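Local coordinates for solute binding protein MsmE (Bacillus subtilis subsp. subtilis str. 168, PDB 4R6H) that binds melibiose, raffinose and stachyose as the solute-binding part of the MelEDC-MsmX ABC transporter that imports them, at residues N150-Y155 / K264-M269; S180-W185 / L243-A248; G188-S193 / A251-L256; Q200-L205 / P372-L377; M339-S344 / V352-F357. All blocks are in the same frame, centred on the assembly; numbering follows the deposited sequence.

Interaction 1 (N150-Y155 / K264-M269); sequences NILDRY and KIAFTM
The side chains of L152 and F267 cross at about a right angle. Both methyls of the leucine take part. L152 CD2 lies 3.9 Å from F267 CZ and L152 CD1 lies 4.1 Å from F267 CE2. The methyls come at the far end of the ring, obliquely. F267 CG is anti to its own carbonyl carbon (chi1 -68°), and this swings the ring back toward the helix although the CB does not point there. I151, one residue earlier, points at the bend of the other segment. I151 CG2 rests on A266 CB at 4.1 Å. The other branch runs out extended (chi2 172°) and brings I151 CD1 to 3.6 Å from I265 O. Segment 150-155 lies on helix 149-155, which follows strand 141-148; 264-269 carries strand 265-269 of the same mixed sheet as that strand. The chain turns a corner at A266, whose methyl lies beside the helix. The side-chain contacts are apolar and buried; the I265 carbonyl oxygen adds a polar atom. Helix 163-177 closes the same core, with I173 on A266 and L170 on F267. F166 meets the F267 ring edge-to-face, and Y147 of strand 141-148 touches both L152 and F267.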
# COMPACT_ATOMS: atom_id res chain seq x y z
N ASN A 150 8.17 -11.21 20.42
CA ASN A 150 8.44 -12.12 21.53
C ASN A 150 8.46 -13.57 21.06
O ASN A 150 9.29 -14.35 21.54
CB ASN A 150 7.36 -11.89 22.58
CG ASN A 150 6.91 -10.41 22.67
OD1 ASN A 150 7.51 -9.64 23.42
ND2 ASN A 150 5.90 -9.99 21.86
N ILE A 151 7.57 -13.92 20.10
CA ILE A 151 7.55 -15.28 19.60
C ILE A 151 8.83 -15.61 18.86
O ILE A 151 9.41 -16.69 19.03
CB ILE A 151 6.28 -15.54 18.73
CG1 ILE A 151 5.03 -15.57 19.59
CG2 ILE A 151 6.41 -16.83 17.94
CD1 ILE A 151 3.74 -15.64 18.80
N LEU A 152 9.29 -14.69 18.02
CA LEU A 152 10.53 -14.93 17.33
C LEU A 152 11.71 -15.06 18.31
O LEU A 152 12.50 -15.97 18.15
CB LEU A 152 10.84 -13.90 16.25
CG LEU A 152 10.16 -14.08 14.90
CD1 LEU A 152 8.66 -14.24 14.92
CD2 LEU A 152 10.63 -13.00 13.94
N ASP A 153 11.75 -14.22 19.34
CA ASP A 153 12.80 -14.36 20.36
C ASP A 153 12.71 -15.69 21.12
O ASP A 153 13.74 -16.33 21.36
CB ASP A 153 12.78 -13.20 21.34
CG ASP A 153 13.36 -11.91 20.75
OD1 ASP A 153 14.13 -12.02 19.76
OD2 ASP A 153 13.05 -10.85 21.29
N ARG A 154 11.50 -16.14 21.44
CA ARG A 154 11.34 -17.44 22.13
C ARG A 154 11.97 -18.58 21.37
O ARG A 154 12.57 -19.50 21.96
CB ARG A 154 9.86 -17.71 22.32
CG ARG A 154 9.51 -18.93 23.14
CD ARG A 154 7.99 -19.09 23.28
NE ARG A 154 7.45 -18.13 24.23
CZ ARG A 154 7.36 -18.30 25.56
NH1 ARG A 154 7.72 -19.44 26.12
NH2 ARG A 154 6.89 -17.32 26.33
N TYR A 155 11.88 -18.53 20.05
CA TYR A 155 12.37 -19.63 19.22
C TYR A 155 13.69 -19.40 18.52
O TYR A 155 14.12 -20.22 17.71
CB TYR A 155 11.27 -20.03 18.21
CG TYR A 155 10.00 -20.47 18.85
CD1 TYR A 155 10.01 -21.35 19.95
CD2 TYR A 155 8.76 -20.06 18.37
CE1 TYR A 155 8.84 -21.76 20.56
CE2 TYR A 155 7.58 -20.47 18.98
CZ TYR A 155 7.63 -21.32 20.07
OH TYR A 155 6.43 -21.71 20.62
N LYS A 264 -1.10 -15.82 19.47
CA LYS A 264 -1.52 -16.93 18.64
C LYS A 264 -1.01 -16.90 17.20
O LYS A 264 -1.22 -17.87 16.44
CB LYS A 264 -3.03 -17.11 18.74
CG LYS A 264 -3.43 -17.66 20.11
CD LYS A 264 -4.94 -17.78 20.30
CE LYS A 264 -5.27 -18.29 21.70
NZ LYS A 264 -6.62 -17.81 22.14
N ILE A 265 -0.30 -15.82 16.84
CA ILE A 265 0.12 -15.61 15.45
C ILE A 265 1.54 -15.12 15.41
O ILE A 265 1.86 -14.13 16.08
CB ILE A 265 -0.78 -14.56 14.75
CG1 ILE A 265 -2.21 -15.10 14.52
CG2 ILE A 265 -0.21 -14.15 13.40
CD1 ILE A 265 -3.19 -14.02 14.10
N ALA A 266 2.42 -15.74 14.63
CA ALA A 266 3.79 -15.24 14.50
C ALA A 266 3.94 -14.14 13.46
O ALA A 266 4.45 -13.07 13.76
CB ALA A 266 4.77 -16.37 14.22
N PHE A 267 3.51 -14.40 12.23
CA PHE A 267 3.60 -13.45 11.11
C PHE A 267 2.24 -13.24 10.46
O PHE A 267 1.41 -14.14 10.41
CB PHE A 267 4.49 -13.98 10.02
CG PHE A 267 5.94 -14.08 10.37
CD1 PHE A 267 6.80 -13.01 10.11
CD2 PHE A 267 6.49 -15.28 10.85
CE1 PHE A 267 8.16 -13.14 10.34
CE2 PHE A 267 7.84 -15.39 11.11
CZ PHE A 267 8.68 -14.33 10.86
N THR A 268 2.07 -12.06 9.87
CA THR A 268 0.93 -11.79 8.99
C THR A 268 1.34 -10.69 8.04
O THR A 268 2.29 -9.98 8.31
CB THR A 268 -0.37 -11.49 9.77
OG1 THR A 268 -1.49 -11.60 8.89
CG2 THR A 268 -0.36 -10.10 10.40
N MET A 269 0.66 -10.56 6.90
CA MET A 269 0.97 -9.46 5.99
C MET A 269 0.58 -8.15 6.61
O MET A 269 -0.36 -8.06 7.40
CB MET A 269 0.21 -9.61 4.67
CG MET A 269 0.46 -10.87 3.86
SD MET A 269 2.04 -11.21 3.11
CE MET A 269 2.30 -9.72 2.09

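Interaction 2 (S180-W185 / L243-A248); sequences SIVPFW and LINIDA
The backbones come closest at F184 and I244, with CA atoms 4.8 Å apart, and the link between them is slight: a weak bond from F184 N to L243 O and a CA-H...O contact from I244 CA to F184 O. F184 O and N245 N are buried here without a hydrogen-bond partner in the model. The P183 ring lies against the same L243 carbonyl, with P183 CB 3.3 Å from L243 O. N245 ND2 lies over one face of the W185 indole, toward its rim, with amide and ring planes only 15° apart. N245 CG sits between its backbone N and carbonyl carbon (chi1 42°), which folds the amide back over the ring. N245 ND2 is 3.4 Å from W185 NE1, but both are donors. Both ends of the amide are bonded. ND2 donates to D247 OD1 within the type I turn N245-A248, and OD1 accepts from F186 N. Strand 182-185 is an element of the mixed sheet, beside strand 265-269, and this loop after helix 229-240 packs along it. A water in the indole plane accepts from W185 NE1 and donates to D247 OD2. V182 CG1 covers N245 CB at 3.9 Å.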
# COMPACT_ATOMS: atom_id res chain seq x y z
N SER A 180 0.59 -24.72 18.41
CA SER A 180 -0.15 -23.76 19.24
C SER A 180 -0.08 -22.30 18.72
O SER A 180 -0.80 -21.41 19.21
CB SER A 180 0.38 -23.74 20.68
OG SER A 180 1.74 -23.30 20.77
N ILE A 181 0.84 -22.04 17.79
CA ILE A 181 0.99 -20.74 17.20
C ILE A 181 0.84 -20.87 15.68
O ILE A 181 1.51 -21.69 15.05
CB ILE A 181 2.36 -20.12 17.56
CG1 ILE A 181 2.45 -19.76 19.05
CG2 ILE A 181 2.59 -18.86 16.71
CD1 ILE A 181 3.84 -19.38 19.52
N VAL A 182 -0.02 -20.04 15.09
CA VAL A 182 -0.12 -19.98 13.61
C VAL A 182 1.12 -19.30 13.06
O VAL A 182 1.38 -18.13 13.39
CB VAL A 182 -1.35 -19.23 13.15
CG1 VAL A 182 -1.35 -19.15 11.65
CG2 VAL A 182 -2.64 -19.88 13.67
N PRO A 183 1.89 -19.99 12.18
CA PRO A 183 3.11 -19.33 11.75
C PRO A 183 2.82 -18.11 10.86
O PRO A 183 3.47 -17.05 11.08
CB PRO A 183 3.89 -20.43 11.02
CG PRO A 183 3.35 -21.70 11.60
CD PRO A 183 1.93 -21.45 11.89
N PHE A 184 1.88 -18.21 9.91
CA PHE A 184 1.60 -17.11 8.97
C PHE A 184 0.11 -17.07 8.78
O PHE A 184 -0.45 -18.00 8.28
CB PHE A 184 2.33 -17.42 7.69
CG PHE A 184 2.31 -16.35 6.63
CD1 PHE A 184 2.16 -14.99 6.94
CD2 PHE A 184 2.57 -16.70 5.31
CE1 PHE A 184 2.22 -14.03 5.94
CE2 PHE A 184 2.65 -15.73 4.31
CZ PHE A 184 2.45 -14.40 4.63
N TRP A 185 -0.55 -16.03 9.24
CA TRP A 185 -2.01 -15.99 9.33
C TRP A 185 -2.64 -15.18 8.25
O TRP A 185 -2.19 -14.10 7.93
CB TRP A 185 -2.43 -15.42 10.69
CG TRP A 185 -3.88 -15.54 11.03
CD1 TRP A 185 -4.48 -16.56 11.72
CD2 TRP A 185 -4.88 -14.57 10.78
NE1 TRP A 185 -5.82 -16.29 11.87
CE2 TRP A 185 -6.10 -15.07 11.32
CE3 TRP A 185 -4.88 -13.33 10.16
CZ2 TRP A 185 -7.30 -14.35 11.22
CZ3 TRP A 185 -6.07 -12.63 10.07
CH2 TRP A 185 -7.25 -13.12 10.63
N LEU A 243 1.61 -24.29 7.57
CA LEU A 243 2.35 -23.06 7.97
C LEU A 243 1.44 -21.85 7.96
O LEU A 243 1.81 -20.80 8.47
CB LEU A 243 3.49 -22.82 7.05
CG LEU A 243 4.42 -24.03 6.88
CD1 LEU A 243 5.56 -23.74 5.92
CD2 LEU A 243 4.92 -24.49 8.23
N ILE A 244 0.26 -21.98 7.37
CA ILE A 244 -0.80 -21.00 7.49
C ILE A 244 -1.91 -21.57 8.36
O ILE A 244 -1.90 -22.77 8.72
CB ILE A 244 -1.27 -20.45 6.10
CG1 ILE A 244 -1.82 -21.57 5.22
CG2 ILE A 244 -0.14 -19.71 5.40
CD1 ILE A 244 -2.63 -21.07 4.03
N ASN A 245 -2.83 -20.72 8.79
CA ASN A 245 -3.93 -21.17 9.57
C ASN A 245 -4.82 -22.17 8.81
O ASN A 245 -5.16 -21.97 7.65
CB ASN A 245 -4.78 -20.02 10.13
CG ASN A 245 -5.04 -18.88 9.15
OD1 ASN A 245 -4.14 -18.43 8.45
ND2 ASN A 245 -6.26 -18.37 9.16
N ILE A 246 -5.21 -23.21 9.53
CA ILE A 246 -6.07 -24.27 9.00
C ILE A 246 -7.40 -23.73 8.49
O ILE A 246 -7.92 -24.23 7.49
CB ILE A 246 -6.28 -25.40 10.07
CG1 ILE A 246 -6.94 -26.64 9.45
CG2 ILE A 246 -7.09 -24.91 11.25
CD1 ILE A 246 -6.08 -27.35 8.42
N ASP A 247 -7.92 -22.68 9.14
CA ASP A 247 -9.18 -22.03 8.81
C ASP A 247 -9.03 -20.84 7.88
O ASP A 247 -9.89 -19.99 7.85
CB ASP A 247 -9.94 -21.63 10.08
CG ASP A 247 -9.29 -20.45 10.84
OD1 ASP A 247 -8.08 -20.22 10.65
OD2 ASP A 247 -10.02 -19.77 11.61
N ALA A 248 -7.94 -20.78 7.11
CA ALA A 248 -7.68 -19.61 6.25
C ALA A 248 -8.87 -19.24 5.37
O ALA A 248 -9.24 -18.06 5.32
CB ALA A 248 -6.43 -19.79 5.42
O HOH W 1 -8.03 -18.01 12.70

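Interaction 3 (G188-S193 / A251-L256); sequences GYDKSS and AKKSQL
D190 OD2 receives K253 NZ at 2.8 Å in a salt bridge. The ammonium meets the oxygen on its anti side, 18° out of the carboxylate plane. The lysine chain bends at chi3 and chi4 (-51° and -62°), and the bends turn NZ back to the aspartate. The other oxygen, D190 OD1, accepts from S192 N at 2.9 Å. This is a capping bond at the start of helix 192-206. One carboxylate therefore serves both the helix start and the loop 251-256, and the two bonds limit its rotation. The positive end of the helix and the lysine would both be expected to stabilise its negative charge. Beside it, Y189 and K252 lie side by side and point the same way. The extended K252 chain carries CE over the centre of the Y189 ring, 3.8 Å from the centroid. K252 NZ continues over the same face as a cation-pi partner, 4.8 Å from the centroid of the Y189 ring. In the backbone, Y189 N donates to A251 O at 2.9 Å. A bond from K252 N to Q255 OE1 braces the second loop. A251 and L256 also pack on W185 of strand 182-185, and K191 and S192 touch helix 383-395. The contact thus joins the start of helix 192-206 to the loop before helix 256-261, with that strand and helix 383-395 as neighbours.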
# COMPACT_ATOMS: atom_id res chain seq x y z
N GLY A 188 -8.56 -15.30 5.14
CA GLY A 188 -8.84 -15.75 3.80
C GLY A 188 -10.31 -15.63 3.43
O GLY A 188 -10.66 -15.78 2.26
N TYR A 189 -11.19 -15.36 4.38
CA TYR A 189 -12.57 -15.04 4.04
C TYR A 189 -12.64 -13.88 3.06
O TYR A 189 -13.55 -13.83 2.15
CB TYR A 189 -13.38 -14.72 5.30
CG TYR A 189 -14.86 -14.58 5.04
CD1 TYR A 189 -15.67 -15.69 5.11
CD2 TYR A 189 -15.40 -13.36 4.72
CE1 TYR A 189 -17.03 -15.58 4.87
CE2 TYR A 189 -16.77 -13.21 4.48
CZ TYR A 189 -17.57 -14.35 4.54
OH TYR A 189 -18.94 -14.24 4.31
N ASP A 190 -11.73 -12.91 3.22
CA ASP A 190 -11.63 -11.73 2.36
C ASP A 190 -10.56 -12.04 1.31
O ASP A 190 -9.39 -12.24 1.64
CB ASP A 190 -11.24 -10.50 3.16
CG ASP A 190 -11.24 -9.19 2.34
OD1 ASP A 190 -11.16 -9.21 1.09
OD2 ASP A 190 -11.32 -8.10 2.95
N LYS A 191 -10.98 -12.07 0.05
CA LYS A 191 -10.03 -12.42 -1.02
C LYS A 191 -8.85 -11.47 -1.07
O LYS A 191 -7.76 -11.89 -1.51
CB LYS A 191 -10.74 -12.46 -2.39
CG LYS A 191 -11.24 -11.14 -2.91
CD LYS A 191 -11.66 -11.20 -4.38
CE LYS A 191 -12.19 -12.57 -4.79
NZ LYS A 191 -12.84 -12.59 -6.14
N SER A 192 -9.01 -10.23 -0.63
CA SER A 192 -7.92 -9.26 -0.71
C SER A 192 -6.73 -9.74 0.16
O SER A 192 -5.59 -9.30 -0.03
CB SER A 192 -8.40 -7.84 -0.31
OG SER A 192 -8.54 -7.80 1.08
N SER A 193 -6.98 -10.60 1.15
CA SER A 193 -5.87 -11.15 1.97
C SER A 193 -4.88 -11.90 1.11
O SER A 193 -3.66 -11.85 1.34
CB SER A 193 -6.44 -12.04 3.07
OG SER A 193 -7.29 -11.24 3.90
N ALA A 251 -11.39 -17.51 7.82
CA ALA A 251 -10.94 -16.53 8.82
C ALA A 251 -11.19 -15.12 8.37
O ALA A 251 -10.97 -14.76 7.21
CB ALA A 251 -9.48 -16.74 9.10
N LYS A 252 -11.66 -14.29 9.30
CA LYS A 252 -12.09 -12.96 9.03
C LYS A 252 -11.13 -11.91 9.57
O LYS A 252 -10.45 -12.10 10.57
CB LYS A 252 -13.50 -12.78 9.60
CG LYS A 252 -14.48 -13.64 8.84
CD LYS A 252 -15.91 -13.36 9.25
CE LYS A 252 -16.84 -14.32 8.53
NZ LYS A 252 -18.19 -14.30 9.14
N LYS A 253 -11.04 -10.77 8.88
CA LYS A 253 -10.17 -9.68 9.30
C LYS A 253 -10.44 -9.24 10.73
O LYS A 253 -9.54 -8.83 11.47
CB LYS A 253 -10.34 -8.49 8.35
CG LYS A 253 -9.81 -8.75 6.95
CD LYS A 253 -9.84 -7.49 6.08
CE LYS A 253 -11.20 -6.77 6.07
NZ LYS A 253 -12.36 -7.55 5.50
N SER A 254 -11.70 -9.32 11.15
CA SER A 254 -12.11 -8.88 12.48
C SER A 254 -11.50 -9.72 13.59
O SER A 254 -11.52 -9.26 14.72
CB SER A 254 -13.64 -8.92 12.63
OG SER A 254 -14.09 -10.21 12.46
N GLN A 255 -10.96 -10.92 13.27
CA GLN A 255 -10.36 -11.80 14.26
C GLN A 255 -8.88 -11.49 14.55
O GLN A 255 -8.31 -11.95 15.55
CB GLN A 255 -10.50 -13.24 13.80
CG GLN A 255 -11.96 -13.69 13.60
CD GLN A 255 -12.18 -14.94 12.73
OE1 GLN A 255 -11.33 -15.36 11.96
NE2 GLN A 255 -13.36 -15.53 12.86
N LEU A 256 -8.23 -10.71 13.68
CA LEU A 256 -6.78 -10.61 13.70
C LEU A 256 -6.25 -10.00 15.00
O LEU A 256 -5.31 -10.53 15.61
CB LEU A 256 -6.30 -9.79 12.48
CG LEU A 256 -4.79 -9.40 12.50
CD1 LEU A 256 -3.90 -10.63 12.56
CD2 LEU A 256 -4.47 -8.50 11.32

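Interaction 4 (Q200-L205 / P372-L377); sequences QFATPL and PYFDRL
The F374 ring carries the methyl of A202 on one face. A202 CB stands over the centre of the F374 ring, 3.5 Å from the centroid and 14° off the ring normal, in a CH-pi contact. F374 CG is anti to the backbone N (chi1 176°), and this aims the ring from the start of helix 374-378 at helix 192-206. The second ring, Y373, is modelled in two conformers. In the one described here it meets Q200 obliquely, with Q200 CG 3.9 Å from Y373 CE1 and the glutamine amide at 83° to the ring plane. The polar ends of this pair have outside partners: Y373 OH bonds to D143 OD2, while the Q200 amide is held by Q196, T292 and the carbonyl of G144. T203 lies next to A202 and packs beside F374. Their side chains slide past each other in opposite directions, with T203 OG1 3.7 Å from F374 CB. T203 OG1 also grips two waters. One donates to T203 OG1 and accepts from F374 N. The other accepts from T203 OG1 and donates to P372 O. F374 N belongs to the first turn of its helix, and Y373 holds the N-cap position. The direct contacts of A202 with F374 are apolar. Between the two segments the polar link runs through water; D199 of helix 192-206 also accepts from D375 N directly.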
# COMPACT_ATOMS: atom_id res chain seq x y z
N GLN A 200 2.46 -8.16 -3.12
CA GLN A 200 3.70 -7.77 -2.50
C GLN A 200 4.86 -8.63 -3.00
O GLN A 200 5.90 -8.10 -3.33
CB GLN A 200 3.68 -7.84 -0.96
CG GLN A 200 3.00 -6.68 -0.30
CD GLN A 200 3.07 -6.70 1.23
OE1 GLN A 200 2.08 -6.41 1.87
NE2 GLN A 200 4.26 -6.88 1.79
N PHE A 201 4.65 -9.96 -3.05
CA PHE A 201 5.78 -10.84 -3.41
C PHE A 201 6.08 -10.83 -4.91
O PHE A 201 7.16 -11.23 -5.33
CB PHE A 201 5.63 -12.24 -2.83
CG PHE A 201 5.98 -12.34 -1.38
CD1 PHE A 201 7.31 -12.25 -0.93
CD2 PHE A 201 4.99 -12.56 -0.44
CE1 PHE A 201 7.60 -12.37 0.41
CE2 PHE A 201 5.28 -12.72 0.91
CZ PHE A 201 6.61 -12.60 1.34
N ALA A 202 5.15 -10.37 -5.73
CA ALA A 202 5.42 -10.21 -7.16
C ALA A 202 6.57 -9.25 -7.42
O ALA A 202 7.32 -9.40 -8.38
CB ALA A 202 4.19 -9.70 -7.89
N THR A 203 6.76 -8.25 -6.55
CA THR A 203 7.87 -7.31 -6.69
C THR A 203 9.27 -7.94 -6.56
O THR A 203 10.06 -7.85 -7.53
CB THR A 203 7.63 -6.07 -5.78
OG1 THR A 203 6.54 -5.28 -6.30
CG2 THR A 203 8.84 -5.17 -5.67
N PRO A 204 9.57 -8.65 -5.45
CA PRO A 204 10.89 -9.32 -5.42
C PRO A 204 10.98 -10.40 -6.50
O PRO A 204 12.09 -10.67 -7.01
CB PRO A 204 10.95 -9.94 -4.03
CG PRO A 204 9.57 -9.89 -3.46
CD PRO A 204 8.90 -8.72 -4.14
N LEU A 205 9.87 -11.01 -6.89
CA LEU A 205 9.96 -12.09 -7.89
C LEU A 205 10.30 -11.55 -9.27
O LEU A 205 11.16 -12.11 -9.94
CB LEU A 205 8.67 -12.87 -7.97
CG LEU A 205 8.60 -14.03 -9.00
CD1 LEU A 205 9.53 -15.12 -8.58
CD2 LEU A 205 7.18 -14.51 -9.09
N PRO A 372 6.82 0.67 -5.75
CA PRO A 372 5.38 0.80 -5.82
C PRO A 372 4.66 -0.53 -5.86
O PRO A 372 5.22 -1.55 -6.30
CB PRO A 372 5.15 1.59 -7.14
CG PRO A 372 6.37 1.26 -7.95
CD PRO A 372 7.49 1.13 -6.98
N TYR A 373 3.39 -0.56 -5.47
CA TYR A 373 2.63 -1.79 -5.59
C TYR A 373 2.63 -2.33 -7.01
O TYR A 373 2.34 -1.62 -7.98
CB TYR A 373 1.20 -1.63 -5.07
CG TYR A 373 1.08 -2.07 -3.64
CD1 TYR A 373 0.97 -3.42 -3.31
CD2 TYR A 373 1.16 -1.15 -2.61
CE1 TYR A 373 0.88 -3.83 -2.01
CE2 TYR A 373 1.09 -1.55 -1.29
CZ TYR A 373 0.94 -2.89 -1.00
OH TYR A 373 0.87 -3.31 0.30
N PHE A 374 2.95 -3.61 -7.13
CA PHE A 374 3.15 -4.26 -8.43
C PHE A 374 1.93 -4.06 -9.32
O PHE A 374 2.07 -3.75 -10.54
CB PHE A 374 3.41 -5.75 -8.18
CG PHE A 374 3.53 -6.58 -9.42
CD1 PHE A 374 4.75 -6.64 -10.08
CD2 PHE A 374 2.48 -7.35 -9.86
CE1 PHE A 374 4.91 -7.44 -11.18
CE2 PHE A 374 2.63 -8.16 -10.99
CZ PHE A 374 3.85 -8.19 -11.63
N ASP A 375 0.73 -4.27 -8.79
CA ASP A 375 -0.44 -4.27 -9.66
C ASP A 375 -0.74 -2.90 -10.24
O ASP A 375 -1.25 -2.80 -11.36
CB ASP A 375 -1.68 -4.84 -8.95
CG ASP A 375 -2.26 -3.89 -7.90
OD1 ASP A 375 -1.55 -3.51 -6.94
OD2 ASP A 375 -3.44 -3.49 -8.05
N ARG A 376 -0.41 -1.86 -9.49
CA ARG A 376 -0.68 -0.51 -9.93
C ARG A 376 0.24 -0.06 -11.05
O ARG A 376 -0.15 0.72 -11.90
CB ARG A 376 -0.68 0.45 -8.70
CG ARG A 376 -1.71 0.01 -7.66
CD ARG A 376 -2.01 1.06 -6.58
NE ARG A 376 -2.39 0.41 -5.31
CZ ARG A 376 -2.63 1.04 -4.16
NH1 ARG A 376 -2.58 2.36 -4.09
NH2 ARG A 376 -2.93 0.34 -3.06
N LEU A 377 1.44 -0.60 -11.11
CA LEU A 377 2.35 -0.21 -12.15
C LEU A 377 2.43 -1.18 -13.32
O LEU A 377 2.67 -0.75 -14.44
CB LEU A 377 3.72 0.06 -11.50
CG LEU A 377 4.70 1.01 -12.21
CD1 LEU A 377 4.13 2.42 -12.25
CD2 LEU A 377 6.05 1.03 -11.53
O HOH W 2 4.09 -5.02 -4.96
O HOH W 3 7.03 -3.09 -7.85

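Interaction 5 (M339-S344 / V352-F357); sequences MAEATS and VKADIF
The end of helix 333-343 is a Schellman motif, and the loop 352-357 returns to pack along that last turn. S344 leaves the helix with positive phi (62°), and S344 N bonds back to E341 O. The main link to the loop is E341. Its chain is extended beyond CG and carries the carboxylate across to the loop backbone. D355 N donates to E341 OE2 at 2.8 Å, nearly straight at 165°. The donor comes on the anti side of that oxygen, 30° out of the carboxylate plane. The same oxygen forms a salt bridge with K337, one turn back on the helix. The lysine probably steadies the negative charge. The D355 carboxylate is near but not in contact, with E341 OE2 5.2 Å from D355 OD2. Beside this bond the packing is apolar. A354 CB points at the helix and touches A340 CB and E341 CG, each at 3.9 Å. I356 also points toward the helix, and I356 CG2 lies 4.0 Å from S344 C. Inside the helix, T343 OG1 donates to A340 O at 2.7 Å, in the carbonyl plane and on a lone pair; T343 N donates to the same oxygen. D355 is the centre of an inverse gamma turn, so a glutamate from the helix binds the central N-H of a tight turn beside a Schellman-capped helix end.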
# COMPACT_ATOMS: atom_id res chain seq x y z
N MET A 339 -1.29 15.41 10.04
CA MET A 339 -1.99 14.59 9.07
C MET A 339 -1.38 13.19 8.97
O MET A 339 -2.09 12.20 8.97
CB MET A 339 -2.04 15.28 7.72
CG MET A 339 -2.95 14.64 6.70
SD MET A 339 -4.71 14.80 7.08
CE MET A 339 -5.15 13.14 7.62
N ALA A 340 -0.04 13.10 8.90
CA ALA A 340 0.61 11.80 8.81
C ALA A 340 0.30 10.92 10.00
O ALA A 340 -0.03 9.73 9.84
CB ALA A 340 2.11 11.98 8.61
N GLU A 341 0.37 11.49 11.20
CA GLU A 341 0.04 10.70 12.38
C GLU A 341 -1.38 10.13 12.37
O GLU A 341 -1.63 9.01 12.80
CB GLU A 341 0.30 11.53 13.64
CG GLU A 341 1.79 11.68 13.90
CD GLU A 341 2.16 12.59 15.06
OE1 GLU A 341 1.26 13.05 15.80
OE2 GLU A 341 3.37 12.85 15.23
N ALA A 342 -2.33 10.88 11.85
CA ALA A 342 -3.70 10.39 11.73
C ALA A 342 -3.83 9.18 10.82
O ALA A 342 -4.73 8.37 10.97
CB ALA A 342 -4.60 11.50 11.25
N THR A 343 -2.92 9.07 9.84
CA THR A 343 -2.87 7.97 8.91
C THR A 343 -1.99 6.80 9.35
O THR A 343 -1.91 5.77 8.63
CB THR A 343 -2.34 8.41 7.51
OG1 THR A 343 -0.92 8.62 7.54
CG2 THR A 343 -3.07 9.68 7.02
N SER A 344 -1.30 6.97 10.48
CA SER A 344 -0.39 5.97 11.04
C SER A 344 0.79 5.64 10.14
O SER A 344 1.37 4.56 10.24
CB SER A 344 -1.14 4.69 11.46
OG SER A 344 -2.15 5.04 12.42
N VAL A 352 9.96 16.14 8.36
CA VAL A 352 8.81 15.85 9.21
C VAL A 352 8.97 14.47 9.78
O VAL A 352 9.09 13.48 9.05
CB VAL A 352 7.50 15.86 8.42
CG1 VAL A 352 6.32 15.54 9.34
CG2 VAL A 352 7.33 17.19 7.72
N LYS A 353 8.98 14.37 11.10
CA LYS A 353 9.14 13.08 11.70
C LYS A 353 7.90 12.76 12.51
O LYS A 353 7.79 13.06 13.70
CB LYS A 353 10.43 13.01 12.54
CG LYS A 353 11.71 12.98 11.69
CD LYS A 353 11.87 11.61 11.05
CE LYS A 353 13.24 11.40 10.41
NZ LYS A 353 13.30 10.06 9.75
N ALA A 354 6.94 12.13 11.85
CA ALA A 354 5.67 11.74 12.45
C ALA A 354 5.92 10.69 13.53
O ALA A 354 6.65 9.73 13.28
CB ALA A 354 4.71 11.17 11.43
N ASP A 355 5.31 10.88 14.69
CA ASP A 355 5.45 9.98 15.82
C ASP A 355 4.45 8.86 15.68
O ASP A 355 3.33 8.93 16.18
CB ASP A 355 5.27 10.78 17.11
CG ASP A 355 5.37 9.94 18.36
OD1 ASP A 355 5.70 8.76 18.27
OD2 ASP A 355 5.08 10.46 19.46
N ILE A 356 4.82 7.84 14.90
CA ILE A 356 3.94 6.73 14.59
C ILE A 356 4.46 5.46 15.27
O ILE A 356 5.67 5.35 15.62
CB ILE A 356 3.78 6.52 13.05
CG1 ILE A 356 5.13 6.13 12.41
CG2 ILE A 356 3.21 7.79 12.41
CD1 ILE A 356 5.06 5.82 10.93
N PHE A 357 3.59 4.46 15.36
CA PHE A 357 3.91 3.25 16.11
C PHE A 357 5.13 2.51 15.56
O PHE A 357 6.01 2.06 16.35
CB PHE A 357 2.69 2.33 16.20
CG PHE A 357 2.93 1.14 17.06
CD1 PHE A 357 3.42 -0.03 16.52
CD2 PHE A 357 2.65 1.20 18.41
CE1 PHE A 357 3.63 -1.13 17.34
CE2 PHE A 357 2.87 0.08 19.22
CZ PHE A 357 3.33 -1.07 18.67

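Overall arrangement
From the N terminus, the first contact opens at helix 149-155, which interaction 1 ties to strand 265-269. The long loop so closed contains interactions 2 and 3. These two cross each other, since 188-193 follows 180-185 and 251-256 follows 243-248. Interactions 1 and 2 meet in the mixed sheet, where strands 265-269 and 182-185 are neighbours. W185 joins interaction 2 to interaction 3 by packing on A251, K252 and L256. Interaction 4 starts on helix 192-206, which interaction 3 also uses, and closes far along the chain at helix 374-378. It crosses interactions 1, 2 and 3. Interaction 5 is a short closure within its span, at the end of helix 333-343, and touches none of the others.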